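Cytochrome P450 monooxygenase (PDB 6KBH) probably acts as a self-sufficient cytochrome P450 monooxygenase, carrying heme, FMN and a [2Fe-2S] cluster in a single chain. Local coordinates at residues Arg258-Gln263 with Val267-Leu272; His250-Phe255 with His273-Ala278; Val187-Leu192 with Glu197-Leu202. All coordinates share one frame; numbering follows the deposited sequence.

How the interactions relate
Interactions 1 and 2 join the same two helices, 252-262 and 269-281, at successive levels, with interaction 1 nested inside the loop that interaction 2 closes. Interaction 1 lies at the turn between the helices and is partly buried, so valines share the work with the chain of a glutamine and a backbone hydrogen bond. Interaction 2, deeper and near the heme, is wholly apolar, built from methionines and a tryptophan. Interaction 3 brings helix 183-192 against helix 199-204, is also buried, and again sets a methionine against a ring, here with the sulfur over the face, where interaction 2 has the methyl. It adjoins interaction 2 through probable backbone hydrogen bonds of Trp252 and Met253 to Phe191 and Leu192.

Interaction 1 (Arg258-Gln263 with Val267-Leu272); sequences RVQQEQ and VTDSYL
Gln260 lies over Val267 and reaches on toward Asp269, so one side chain meets both the loop and the first turn of the next helix. Its CB rests 3.6 Å from CG1 of Val267, and CG passes close to that residue's carbonyl oxygen. With CG swung to the far side from the backbone nitrogen (chi1 -170°) and the rest of the chain extended, the amide is carried out across the gap. OE1 looks toward Leu272, with CD1 4.2 Å away, while NE2 is modelled implausibly close to Asp269 OD1, so the detail of that pair is doubtful. The firm polar partner of Asp269 OD1 is Arg244, through a salt bridge, and Gln260 also packs against Arg244. A long, neutral, polar chain suits this place: its methylenes cover a valine and its amide ends beside Asp269 and Arg244.

Deeper in, Val259 CG2 meets Val267 CG2 at 3.5 Å, the two branched chains crossing at about a right angle; compact apolar residues suit this buried corner. Where helix 252-262 ends, Gln263 leaves helical geometry, and its carbonyl oxygen accepts a hydrogen bond from Val267 N at 3.3 Å, closing the turn. Thr268 then occupies the N-cap position of the following helix. Its OG1 shares a hydrogen bond with Ser270 OG (2.8 Å), and its carbonyl oxygen receives Leu272 N at 3.2 Å. Threonine fits here because its short hydroxyl chain can reach the hydroxyl of Ser270 in the first turn. The contact spans a short loop linking two consecutive helices, and by its order in the chain it probably corresponds to the link from the H helix to the long central helix of the cytochrome P450 fold.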
loop_
_atom_site.group_PDB
_atom_site.type_symbol
_atom_site.label_atom_id
_atom_site.label_comp_id
_atom_site.label_asym_id
_atom_site.label_seq_id
_atom_site.Cartn_x
_atom_site.Cartn_y
_atom_site.Cartn_z
ATOM N N ARG A 258 -26.887 -8.002 -8.297
ATOM C CA ARG A 258 -27.646 -6.790 -8.007
ATOM C C ARG A 258 -27.345 -5.682 -9.004
ATOM O O ARG A 258 -28.234 -4.885 -9.325
ATOM C CB ARG A 258 -27.360 -6.321 -6.583
ATOM C CG ARG A 258 -27.156 -7.465 -5.623
ATOM C CD ARG A 258 -26.997 -6.998 -4.191
ATOM N NE ARG A 258 -26.649 -8.127 -3.337
ATOM C CZ ARG A 258 -25.469 -8.278 -2.747
ATOM N NH1 ARG A 258 -24.528 -7.359 -2.903
ATOM N NH2 ARG A 258 -25.230 -9.347 -1.999
ATOM N N VAL A 259 -26.108 -5.611 -9.503
ATOM C CA VAL A 259 -25.798 -4.606 -10.511
ATOM C C VAL A 259 -26.477 -4.953 -11.830
ATOM O O VAL A 259 -26.768 -4.063 -12.641
ATOM C CB VAL A 259 -24.273 -4.442 -10.671
ATOM C CG1 VAL A 259 -23.596 -4.404 -9.310
ATOM C CG2 VAL A 259 -23.690 -5.552 -11.522
ATOM N N GLN A 260 -26.757 -6.241 -12.063
ATOM C CA GLN A 260 -27.508 -6.632 -13.251
ATOM C C GLN A 260 -28.913 -6.049 -13.222
ATOM O O GLN A 260 -29.400 -5.518 -14.225
ATOM C CB GLN A 260 -27.562 -8.156 -13.369
ATOM C CG GLN A 260 -28.116 -8.638 -14.699
ATOM C CD GLN A 260 -28.219 -10.146 -14.783
ATOM O OE1 GLN A 260 -28.071 -10.849 -13.783
ATOM N NE2 GLN A 260 -28.473 -10.654 -15.983
ATOM N N GLN A 261 -29.587 -6.133 -12.075
ATOM C CA GLN A 261 -30.911 -5.529 -11.986
ATOM C C GLN A 261 -30.832 -4.007 -11.996
ATOM O O GLN A 261 -31.768 -3.343 -12.457
ATOM C CB GLN A 261 -31.646 -6.029 -10.741
ATOM C CG GLN A 261 -31.981 -7.531 -10.726
ATOM C CD GLN A 261 -32.446 -8.104 -12.072
ATOM O OE1 GLN A 261 -32.996 -7.401 -12.924
ATOM N NE2 GLN A 261 -32.231 -9.403 -12.252
ATOM N N GLU A 262 -29.729 -3.437 -11.508
ATOM C CA GLU A 262 -29.571 -1.987 -11.545
ATOM C C GLU A 262 -29.159 -1.500 -12.931
ATOM O O GLU A 262 -29.662 -0.474 -13.403
ATOM C CB GLU A 262 -28.559 -1.542 -10.489
ATOM C CG GLU A 262 -28.986 -1.850 -9.059
ATOM C CD GLU A 262 -27.964 -1.408 -8.027
ATOM O OE1 GLU A 262 -26.927 -0.829 -8.418
ATOM O OE2 GLU A 262 -28.194 -1.647 -6.823
ATOM N N GLN A 263 -28.252 -2.213 -13.602
ATOM C CA GLN A 263 -27.779 -1.846 -14.939
ATOM C C GLN A 263 -27.829 -3.077 -15.835
ATOM O O GLN A 263 -26.807 -3.739 -16.058
ATOM C CB GLN A 263 -26.364 -1.264 -14.891
ATOM C CG GLN A 263 -26.064 -0.407 -13.672
ATOM C CD GLN A 263 -24.725 0.293 -13.771
ATOM O OE1 GLN A 263 -24.182 0.459 -14.862
ATOM N NE2 GLN A 263 -24.182 0.703 -12.632
ATOM N N VAL A 267 -24.285 -5.300 -17.421
ATOM C CA VAL A 267 -23.956 -6.560 -16.791
ATOM C C VAL A 267 -25.005 -7.554 -17.270
ATOM O O VAL A 267 -26.195 -7.405 -16.970
ATOM C CB VAL A 267 -23.913 -6.403 -15.266
ATOM C CG1 VAL A 267 -24.203 -7.687 -14.562
ATOM C CG2 VAL A 267 -22.534 -5.878 -14.840
ATOM N N THR A 268 -24.577 -8.525 -18.067
ATOM C CA THR A 268 -25.472 -9.427 -18.779
ATOM C C THR A 268 -25.344 -10.842 -18.236
ATOM O O THR A 268 -24.380 -11.180 -17.550
ATOM C CB THR A 268 -25.163 -9.425 -20.281
ATOM O OG1 THR A 268 -23.934 -10.127 -20.508
ATOM C CG2 THR A 268 -25.032 -8.008 -20.803
ATOM N N ASP A 269 -26.320 -11.688 -18.581
ATOM C CA ASP A 269 -26.281 -13.072 -18.111
ATOM C C ASP A 269 -25.024 -13.781 -18.595
ATOM O O ASP A 269 -24.432 -14.584 -17.862
ATOM C CB ASP A 269 -27.529 -13.826 -18.565
ATOM C CG ASP A 269 -28.776 -13.363 -17.851
ATOM O OD1 ASP A 269 -28.650 -12.791 -16.747
ATOM O OD2 ASP A 269 -29.880 -13.559 -18.400
ATOM N N SER A 270 -24.588 -13.486 -19.822
ATOM C CA SER A 270 -23.334 -14.049 -20.311
ATOM C C SER A 270 -22.149 -13.561 -19.492
ATOM O O SER A 270 -21.194 -14.315 -19.269
ATOM C CB SER A 270 -23.136 -13.697 -21.786
ATOM O OG SER A 270 -22.916 -12.306 -21.952
ATOM N N TYR A 271 -22.200 -12.315 -19.018
ATOM C CA TYR A 271 -21.032 -11.722 -18.377
ATOM C C TYR A 271 -20.749 -12.353 -17.017
ATOM O O TYR A 271 -19.595 -12.664 -16.702
ATOM C CB TYR A 271 -21.210 -10.214 -18.235
ATOM C CG TYR A 271 -19.896 -9.532 -17.992
ATOM C CD1 TYR A 271 -18.994 -9.362 -19.026
ATOM C CD2 TYR A 271 -19.541 -9.090 -16.724
ATOM C CE1 TYR A 271 -17.786 -8.761 -18.817
ATOM C CE2 TYR A 271 -18.325 -8.479 -16.502
ATOM C CZ TYR A 271 -17.450 -8.318 -17.553
ATOM O OH TYR A 271 -16.235 -7.704 -17.346
ATOM N N LEU A 272 -21.784 -12.524 -16.182
ATOM C CA LEU A 272 -21.555 -13.126 -14.869
ATOM C C LEU A 272 -21.250 -14.607 -14.987
ATOM O O LEU A 272 -20.544 -15.159 -14.137
ATOM C CB LEU A 272 -22.743 -12.930 -13.920
ATOM C CG LEU A 272 -23.151 -11.512 -13.529
ATOM C CD1 LEU A 272 -23.929 -10.951 -14.652
ATOM C CD2 LEU A 272 -23.979 -11.473 -12.264
#

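Interaction 2 (His250-Phe255 with His273-Ala278); sequences HGWMPF and HSMMMA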
loop_
_atom_site.group_PDB
_atom_site.type_symbol
_atom_site.label_atom_id
_atom_site.label_comp_id
_atom_site.label_asym_id
_atom_site.label_seq_id
_atom_site.Cartn_x
_atom_site.Cartn_y
_atom_site.Cartn_z
ATOM N N HIS A 250 -23.311 -12.351 0.697
ATOM C CA HIS A 250 -21.918 -11.954 0.547
ATOM C C HIS A 250 -21.254 -12.676 -0.621
ATOM O O HIS A 250 -21.586 -13.819 -0.953
ATOM C CB HIS A 250 -21.149 -12.222 1.840
ATOM C CG HIS A 250 -21.576 -11.351 2.981
ATOM N ND1 HIS A 250 -21.230 -11.613 4.288
ATOM C CD2 HIS A 250 -22.322 -10.222 3.008
ATOM C CE1 HIS A 250 -21.742 -10.682 5.073
ATOM N NE2 HIS A 250 -22.411 -9.826 4.320
ATOM N N GLY A 251 -20.300 -11.988 -1.246
ATOM C CA GLY A 251 -19.584 -12.534 -2.380
ATOM C C GLY A 251 -19.581 -11.610 -3.580
ATOM O O GLY A 251 -20.440 -10.730 -3.699
ATOM N N TRP A 252 -18.614 -11.802 -4.482
ATOM C CA TRP A 252 -18.543 -10.968 -5.677
ATOM C C TRP A 252 -19.687 -11.281 -6.635
ATOM O O TRP A 252 -20.299 -10.366 -7.197
ATOM C CB TRP A 252 -17.186 -11.158 -6.363
ATOM C CG TRP A 252 -16.853 -10.117 -7.404
ATOM C CD1 TRP A 252 -16.902 -8.761 -7.256
ATOM C CD2 TRP A 252 -16.404 -10.358 -8.745
ATOM N NE1 TRP A 252 -16.523 -8.143 -8.424
ATOM C CE2 TRP A 252 -16.210 -9.101 -9.352
ATOM C CE3 TRP A 252 -16.151 -11.512 -9.491
ATOM C CZ2 TRP A 252 -15.775 -8.967 -10.669
ATOM C CZ3 TRP A 252 -15.720 -11.376 -10.798
ATOM C CH2 TRP A 252 -15.537 -10.114 -11.373
ATOM N N MET A 253 -19.995 -12.565 -6.824
ATOM C CA MET A 253 -21.064 -12.942 -7.747
ATOM C C MET A 253 -22.436 -12.447 -7.305
ATOM O O MET A 253 -23.159 -11.882 -8.145
ATOM C CB MET A 253 -21.054 -14.461 -7.955
ATOM C CG MET A 253 -19.771 -14.984 -8.575
ATOM S SD MET A 253 -19.353 -14.086 -10.075
ATOM C CE MET A 253 -20.780 -14.458 -11.090
ATOM N N PRO A 254 -22.869 -12.623 -6.046
ATOM C CA PRO A 254 -24.148 -12.011 -5.644
ATOM C C PRO A 254 -24.140 -10.500 -5.770
ATOM O O PRO A 254 -25.143 -9.906 -6.179
ATOM C CB PRO A 254 -24.316 -12.468 -4.188
ATOM C CG PRO A 254 -22.954 -12.855 -3.743
ATOM C CD PRO A 254 -22.291 -13.419 -4.950
ATOM N N PHE A 255 -23.021 -9.855 -5.432
ATOM C CA PHE A 255 -22.861 -8.436 -5.738
ATOM C C PHE A 255 -23.037 -8.177 -7.230
ATOM O O PHE A 255 -23.637 -7.168 -7.623
ATOM C CB PHE A 255 -21.495 -7.962 -5.238
ATOM C CG PHE A 255 -21.225 -6.481 -5.405
ATOM C CD1 PHE A 255 -21.093 -5.895 -6.657
ATOM C CD2 PHE A 255 -21.064 -5.679 -4.284
ATOM C CE1 PHE A 255 -20.835 -4.541 -6.784
ATOM C CE2 PHE A 255 -20.800 -4.323 -4.409
ATOM C CZ PHE A 255 -20.687 -3.759 -5.658
ATOM N N HIS A 273 -21.783 -15.273 -16.010
ATOM C CA HIS A 273 -21.321 -16.625 -16.294
ATOM C C HIS A 273 -19.837 -16.616 -16.632
ATOM O O HIS A 273 -19.090 -17.508 -16.215
ATOM C CB HIS A 273 -22.137 -17.238 -17.431
ATOM C CG HIS A 273 -22.015 -18.725 -17.514
ATOM N ND1 HIS A 273 -22.648 -19.475 -18.483
ATOM C CD2 HIS A 273 -21.329 -19.605 -16.747
ATOM C CE1 HIS A 273 -22.357 -20.751 -18.307
ATOM N NE2 HIS A 273 -21.559 -20.857 -17.261
ATOM N N SER A 274 -19.390 -15.600 -17.374
ATOM C CA SER A 274 -17.960 -15.414 -17.590
ATOM C C SER A 274 -17.257 -15.009 -16.300
ATOM O O SER A 274 -16.146 -15.472 -16.021
ATOM C CB SER A 274 -17.726 -14.368 -18.682
ATOM O OG SER A 274 -18.130 -14.848 -19.953
ATOM N N MET A 275 -17.896 -14.150 -15.498
ATOM C CA MET A 275 -17.312 -13.707 -14.235
ATOM C C MET A 275 -17.031 -14.860 -13.283
ATOM O O MET A 275 -16.214 -14.708 -12.369
ATOM C CB MET A 275 -18.237 -12.705 -13.544
ATOM C CG MET A 275 -18.198 -11.302 -14.116
ATOM S SD MET A 275 -19.491 -10.271 -13.403
ATOM C CE MET A 275 -19.088 -10.375 -11.660
ATOM N N MET A 276 -17.692 -16.005 -13.467
ATOM C CA MET A 276 -17.474 -17.131 -12.567
ATOM C C MET A 276 -16.097 -17.754 -12.786
ATOM O O MET A 276 -15.357 -17.996 -11.825
ATOM C CB MET A 276 -18.580 -18.170 -12.751
ATOM C CG MET A 276 -18.766 -19.091 -11.554
ATOM S SD MET A 276 -19.620 -18.314 -10.166
ATOM C CE MET A 276 -21.258 -18.125 -10.849
ATOM N N MET A 277 -15.736 -18.027 -14.043
ATOM C CA MET A 277 -14.411 -18.574 -14.322
ATOM C C MET A 277 -13.342 -17.497 -14.274
ATOM O O MET A 277 -12.271 -17.703 -13.693
ATOM C CB MET A 277 -14.378 -19.255 -15.685
ATOM C CG MET A 277 -13.071 -19.994 -15.938
ATOM S SD MET A 277 -13.158 -21.197 -17.274
ATOM C CE MET A 277 -12.086 -20.436 -18.493
ATOM N N ALA A 278 -13.609 -16.353 -14.907
ATOM C CA ALA A 278 -12.652 -15.255 -14.898
ATOM C C ALA A 278 -12.205 -14.932 -13.480
ATOM O O ALA A 278 -11.036 -14.600 -13.248
ATOM C CB ALA A 278 -13.265 -14.024 -15.565
#
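A Met-aromatic contact between Met275 and Trp252 forms the centre of this helix-to-helix interface, which by chain order probably corresponds to the packing of the H helix on the early part of the long central helix of the cytochrome P450 fold. The Met275 methyl, CE, sits 3.5 Å from the centroid of the six-membered ring of Trp252 and only 9° from the ring normal, a CH-pi contact over the face. Its sulfur, SD, lies 4.8 Å from the same centroid, more obliquely. The bend at the last torsion of Met275 (chi3 58°) turns the methyl onto the indole. A flexible, polarisable thioether suits a broad aromatic surface, since it can follow the ring without polar atoms of its own to satisfy. The polar atom of the indole, NE1, is taken up by a hydrogen bond to Leu140 O.

Met253 fills the other part of the seam. Its SD lies 3.9 Å from CB of Met275, the two chains running antiparallel alongside each other, and its CG meets SD of Met276 at 3.7 Å. The methyls of the latter pair also touch, with Met253 CE 3.7 Å from Met276 CE. The CB of Met276 points away from helix 252-262, yet bends at both outer torsions bring its thioether back. Three unbranched, bendable chains thus fill the interface, with no hydrogen bond across it.

Around this seam, the side chain of Trp252 comes within about 5 Å of the heme, and its ring meets Phe144 edge-to-face and also Phe191. Met276 packs on Ala236 and Leu240 of helix 219-242, while Trp252 and Met253 rest against Leu192 of helix 183-192, so both helices pack on side chains of the interface.

Interaction 3 (Val187-Leu192 with Glu197-Leu202); sequences VALHFL and EDMDTL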
loop_
_atom_site.group_PDB
_atom_site.type_symbol
_atom_site.label_atom_id
_atom_site.label_comp_id
_atom_site.label_asym_id
_atom_site.label_seq_id
_atom_site.Cartn_x
_atom_site.Cartn_y
_atom_site.Cartn_z
ATOM N N VAL A 187 -10.205 -19.386 -0.952
ATOM C CA VAL A 187 -10.662 -18.049 -0.579
ATOM C C VAL A 187 -11.212 -17.320 -1.796
ATOM O O VAL A 187 -12.121 -16.490 -1.669
ATOM C CB VAL A 187 -9.539 -17.238 0.101
ATOM C CG1 VAL A 187 -8.780 -18.090 1.108
ATOM C CG2 VAL A 187 -8.616 -16.629 -0.919
ATOM N N ALA A 188 -10.691 -17.617 -2.989
ATOM C CA ALA A 188 -11.285 -17.052 -4.191
ATOM C C ALA A 188 -12.726 -17.513 -4.335
ATOM O O ALA A 188 -13.619 -16.707 -4.613
ATOM C CB ALA A 188 -10.468 -17.429 -5.425
ATOM N N LEU A 189 -12.981 -18.801 -4.098
ATOM C CA LEU A 189 -14.357 -19.282 -4.110
ATOM C C LEU A 189 -15.190 -18.570 -3.050
ATOM O O LEU A 189 -16.328 -18.165 -3.314
ATOM C CB LEU A 189 -14.380 -20.797 -3.909
ATOM C CG LEU A 189 -13.789 -21.547 -5.104
ATOM C CD1 LEU A 189 -13.543 -22.997 -4.759
ATOM C CD2 LEU A 189 -14.697 -21.427 -6.317
ATOM N N HIS A 190 -14.628 -18.371 -1.855
ATOM C CA HIS A 190 -15.357 -17.657 -0.811
ATOM C C HIS A 190 -15.530 -16.181 -1.157
ATOM O O HIS A 190 -16.574 -15.589 -0.858
ATOM C CB HIS A 190 -14.649 -17.816 0.535
ATOM C CG HIS A 190 -14.965 -19.100 1.238
ATOM N ND1 HIS A 190 -16.240 -19.435 1.642
ATOM C CD2 HIS A 190 -14.170 -20.128 1.618
ATOM C CE1 HIS A 190 -16.217 -20.616 2.234
ATOM N NE2 HIS A 190 -14.972 -21.057 2.234
ATOM N N PHE A 191 -14.518 -15.565 -1.776
ATOM C CA PHE A 191 -14.665 -14.182 -2.223
ATOM C C PHE A 191 -15.769 -14.051 -3.261
ATOM O O PHE A 191 -16.456 -13.024 -3.319
ATOM C CB PHE A 191 -13.344 -13.664 -2.796
ATOM C CG PHE A 191 -13.451 -12.300 -3.426
ATOM C CD1 PHE A 191 -13.436 -11.156 -2.644
ATOM C CD2 PHE A 191 -13.578 -12.162 -4.798
ATOM C CE1 PHE A 191 -13.539 -9.900 -3.218
ATOM C CE2 PHE A 191 -13.685 -10.911 -5.375
ATOM C CZ PHE A 191 -13.667 -9.778 -4.583
ATOM N N LEU A 192 -15.953 -15.080 -4.085
ATOM C CA LEU A 192 -16.925 -15.024 -5.168
ATOM C C LEU A 192 -18.349 -15.211 -4.657
ATOM O O LEU A 192 -19.303 -14.767 -5.306
ATOM C CB LEU A 192 -16.573 -16.088 -6.212
ATOM C CG LEU A 192 -15.488 -15.830 -7.274
ATOM C CD1 LEU A 192 -16.078 -15.215 -8.533
ATOM C CD2 LEU A 192 -14.314 -14.993 -6.778
ATOM N N GLU A 197 -21.176 -26.090 -0.258
ATOM C CA GLU A 197 -21.635 -27.310 -0.913
ATOM C C GLU A 197 -20.992 -27.485 -2.285
ATOM O O GLU A 197 -20.536 -28.576 -2.644
ATOM C CB GLU A 197 -23.160 -27.276 -1.046
ATOM C CG GLU A 197 -23.890 -26.718 0.168
ATOM C CD GLU A 197 -25.109 -25.891 -0.212
ATOM O OE1 GLU A 197 -25.742 -26.187 -1.250
ATOM O OE2 GLU A 197 -25.427 -24.932 0.519
ATOM N N ASP A 198 -20.932 -26.402 -3.055
ATOM C CA ASP A 198 -20.560 -26.439 -4.462
ATOM C C ASP A 198 -19.071 -26.239 -4.704
ATOM O O ASP A 198 -18.638 -26.269 -5.861
ATOM C CB ASP A 198 -21.335 -25.366 -5.228
ATOM C CG ASP A 198 -22.817 -25.661 -5.299
ATOM O OD1 ASP A 198 -23.189 -26.714 -5.857
ATOM O OD2 ASP A 198 -23.609 -24.842 -4.790
ATOM N N MET A 199 -18.277 -26.041 -3.656
ATOM C CA MET A 199 -16.909 -25.598 -3.879
ATOM C C MET A 199 -16.005 -26.749 -4.293
ATOM O O MET A 199 -15.237 -26.617 -5.251
ATOM C CB MET A 199 -16.377 -24.912 -2.623
ATOM C CG MET A 199 -17.116 -23.623 -2.282
ATOM S SD MET A 199 -16.158 -22.506 -1.246
ATOM C CE MET A 199 -15.855 -23.559 0.169
ATOM N N ASP A 200 -16.123 -27.903 -3.626
ATOM C CA ASP A 200 -15.147 -28.968 -3.838
ATOM C C ASP A 200 -15.099 -29.454 -5.283
ATOM O O ASP A 200 -14.046 -29.926 -5.725
ATOM C CB ASP A 200 -15.411 -30.143 -2.904
ATOM C CG ASP A 200 -14.836 -29.917 -1.529
ATOM O OD1 ASP A 200 -14.015 -28.980 -1.386
ATOM O OD2 ASP A 200 -15.202 -30.661 -0.598
ATOM N N THR A 201 -16.193 -29.369 -6.049
ATOM C CA THR A 201 -16.043 -29.793 -7.441
ATOM C C THR A 201 -15.409 -28.689 -8.272
ATOM O O THR A 201 -14.530 -28.954 -9.101
ATOM C CB THR A 201 -17.370 -30.221 -8.068
ATOM O OG1 THR A 201 -17.922 -31.289 -7.303
ATOM C CG2 THR A 201 -17.108 -30.765 -9.500
ATOM N N LEU A 202 -15.834 -27.439 -8.060
ATOM C CA LEU A 202 -15.237 -26.351 -8.823
ATOM C C LEU A 202 -13.721 -26.354 -8.681
ATOM O O LEU A 202 -13.010 -25.981 -9.622
ATOM C CB LEU A 202 -15.803 -24.995 -8.393
ATOM C CG LEU A 202 -17.271 -24.695 -8.712
ATOM C CD1 LEU A 202 -17.659 -23.295 -8.233
ATOM C CD2 LEU A 202 -17.551 -24.858 -10.196
#
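Leu189 is the first residue of 187-192 to touch the facing segment, and its CB and both methyls have partners there. CB meets the sulfur of Met199 at 3.6 Å, CD1 lies 4.0 Å from Met199 CB, and CD2 lies 4.0 Å from Leu202 CD1. A forked apolar chain suits this buried place, since its two methyls can reach residues one helical turn apart.

Next comes His190, with Met199 across one face of its imidazole. The sulfur, SD, stands 4.0 Å from the ring centroid and 12° from the normal, a sulfur-aromatic contact, while the methyl CE leans toward the nitrogen-bearing rim, 3.4 Å from NE2. Met199 reaches the ring because its chain runs out extended and then bends at the last torsion (chi3 -58°). At this partly exposed edge histidine offers a flat surface for the thioether, and it also packs against Met155 and Leu159 of helix 153-164. Replacing the imidazole by the methyl of an alanine is likely to leave the Met199 thioether without its flat partner and freer to turn.

The contact joins two consecutive helices of the largely helical P450 domain, which by chain order probably correspond to the E helix and the start of the F helix.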